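Local coordinates for BH0493 protein (Bacillus halodurans C-125, PDB 2QEE), which is a putative amidohydrolase-superfamily enzyme that binds zinc, probably at its active site, at the interface of chains A and B. Residues are numbered along the deposited sequence; one frame, centred on the assembly and turned at random. Chains: chain A/B, BH0493 protein.

The interface of chains A and B. Residues chain A 287, 313-314, 317-318; chain B 267-268, 274-277.
The side-chain amine nitrogen NZ of A:Lys317 is gripped by two backbone carbonyls of chain B. It donates to O of B:Asp276 at 2.7 Å and to O of B:Ala274 at 2.8 Å. The first approach is tilted a little from the carbonyl plane. The second comes from above the plane, 62° out of it. The lysine chain bends at chi2 and chi3, which carries its tip to the turn where the 3-10 helix 269-275 of chain B ends. The grip is on main-chain oxygen and not on the B:Asp276 carboxylate. A methionine in place of A:Lys317 would probably leave both carbonyls without this donor and weaken the hold on the turn.

The same residue also offers its backbone. Its O accepts a hydrogen bond from ND1 of B:His268 at 2.7 Å, with the acceptor near the imidazole plane. CE1 of A:Phe318 comes 3.7 Å from CG of B:His268 as the two side chains pass each other in opposite directions.

The B:Phe277 ring lies against helix 308-317 of chain A, its CE1 beside N and CB of A:Leu314. CD1 of A:Leu314 sits over one face of the ring, 4.0 Å from the centroid and offset toward the rim. CG1 of A:Val313 meets ring atom CD1 of B:Phe277. The phenyl CG is anti to the backbone N (chi1 -172°), directing the ring at these aliphatic groups.

This patch is part of an interface between copies that is not an exact two-fold, and it may not be biological. B:Val267 packs its methyl CG2 against CG of A:Lys317, while its CG1 meets carboxylate oxygen OE2 of A:Glu287 at 3.4 Å.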
loop_
_atom_site.group_PDB
_atom_site.type_symbol
_atom_site.label_atom_id
_atom_site.label_comp_id
_atom_site.label_asym_id
_atom_site.label_seq_id
_atom_site.Cartn_x
_atom_site.Cartn_y
_atom_site.Cartn_z
ATOM N N GLU A 287 13.172 7.313 14.658
ATOM C CA GLU A 287 13.241 6.380 15.780
ATOM C C GLU A 287 14.316 6.818 16.807
ATOM O O GLU A 287 14.071 6.836 18.042
ATOM C CB GLU A 287 13.530 4.969 15.217
ATOM C CG GLU A 287 13.606 3.857 16.323
ATOM C CD GLU A 287 14.407 2.672 15.793
ATOM O OE1 GLU A 287 14.138 2.268 14.636
ATOM O OE2 GLU A 287 15.287 2.146 16.526
ATOM N N VAL A 313 3.026 2.495 13.364
ATOM C CA VAL A 313 3.644 1.573 14.325
ATOM C C VAL A 313 4.616 2.321 15.232
ATOM O O VAL A 313 4.697 2.050 16.425
ATOM C CB VAL A 313 4.298 0.393 13.618
ATOM C CG1 VAL A 313 4.948 -0.560 14.681
ATOM C CG2 VAL A 313 3.226 -0.350 12.787
ATOM N N LEU A 314 5.316 3.295 14.687
ATOM C CA LEU A 314 6.337 3.948 15.484
ATOM C C LEU A 314 5.613 4.771 16.538
ATOM O O LEU A 314 6.107 4.885 17.661
ATOM C CB LEU A 314 7.184 4.809 14.558
ATOM C CG LEU A 314 8.354 5.534 15.245
ATOM C CD1 LEU A 314 9.357 4.526 15.853
ATOM C CD2 LEU A 314 9.004 6.472 14.200
ATOM N N LYS A 317 5.006 2.981 19.560
ATOM C CA LYS A 317 6.195 2.779 20.392
ATOM C C LYS A 317 6.544 3.950 21.285
ATOM O O LYS A 317 7.123 3.764 22.369
ATOM C CB LYS A 317 7.446 2.494 19.578
ATOM C CG LYS A 317 7.419 1.372 18.571
ATOM C CD LYS A 317 7.157 0.038 19.200
ATOM C CE LYS A 317 5.643 -0.412 19.045
ATOM N NZ LYS A 317 5.518 -1.837 19.580
ATOM N N PHE A 318 6.206 5.158 20.824
ATOM C CA PHE A 318 6.713 6.394 21.448
ATOM C C PHE A 318 5.592 7.414 21.727
ATOM O O PHE A 318 5.017 8.019 20.813
ATOM C CB PHE A 318 7.877 6.981 20.624
ATOM C CG PHE A 318 9.101 6.092 20.542
ATOM C CD1 PHE A 318 9.951 5.933 21.638
ATOM C CD2 PHE A 318 9.408 5.426 19.380
ATOM C CE1 PHE A 318 11.102 5.123 21.545
ATOM C CE2 PHE A 318 10.544 4.615 19.275
ATOM C CZ PHE A 318 11.392 4.471 20.374
ATOM N N VAL B 267 13.166 -1.419 20.088
ATOM C CA VAL B 267 13.465 -0.010 19.784
ATOM C C VAL B 267 13.141 0.903 20.987
ATOM O O VAL B 267 13.652 2.023 21.067
ATOM C CB VAL B 267 12.731 0.515 18.480
ATOM C CG1 VAL B 267 13.134 -0.376 17.252
ATOM C CG2 VAL B 267 11.265 0.609 18.678
ATOM N N HIS B 268 12.217 0.451 21.839
ATOM C CA HIS B 268 11.863 1.168 23.081
ATOM C C HIS B 268 11.956 0.135 24.211
ATOM O O HIS B 268 10.945 -0.495 24.563
ATOM C CB HIS B 268 10.467 1.793 23.004
ATOM C CG HIS B 268 10.170 2.730 24.140
ATOM N ND1 HIS B 268 9.192 3.695 24.089
ATOM C CD2 HIS B 268 10.758 2.863 25.357
ATOM C CE1 HIS B 268 9.171 4.374 25.220
ATOM N NE2 HIS B 268 10.110 3.884 26.012
ATOM N N ALA B 274 6.101 -4.640 24.379
ATOM C CA ALA B 274 5.504 -3.562 23.564
ATOM C C ALA B 274 6.517 -2.610 22.892
ATOM O O ALA B 274 6.129 -1.608 22.310
ATOM C CB ALA B 274 4.447 -2.771 24.374
ATOM N N GLY B 275 7.811 -2.907 22.969
ATOM C CA GLY B 275 8.830 -1.994 22.440
ATOM C C GLY B 275 9.404 -2.393 21.077
ATOM O O GLY B 275 10.431 -1.877 20.695
ATOM N N ASP B 276 8.774 -3.358 20.406
ATOM C CA ASP B 276 9.304 -3.913 19.135
ATOM C C ASP B 276 8.643 -3.172 17.977
ATOM O O ASP B 276 7.457 -2.819 18.058
ATOM C CB ASP B 276 8.949 -5.385 19.008
ATOM C CG ASP B 276 9.752 -6.270 19.967
ATOM O OD1 ASP B 276 10.758 -5.830 20.584
ATOM O OD2 ASP B 276 9.388 -7.445 20.056
ATOM N N PHE B 277 9.451 -2.957 16.937
ATOM C CA PHE B 277 9.072 -2.156 15.768
ATOM C C PHE B 277 9.106 -3.038 14.537
ATOM O O PHE B 277 9.159 -4.304 14.632
ATOM C CB PHE B 277 10.034 -0.951 15.745
ATOM C CG PHE B 277 9.714 0.138 14.710
ATOM C CD1 PHE B 277 8.401 0.540 14.477
ATOM C CD2 PHE B 277 10.761 0.743 13.989
ATOM C CE1 PHE B 277 8.108 1.553 13.485
ATOM C CE2 PHE B 277 10.464 1.772 13.029
ATOM C CZ PHE B 277 9.126 2.155 12.806
#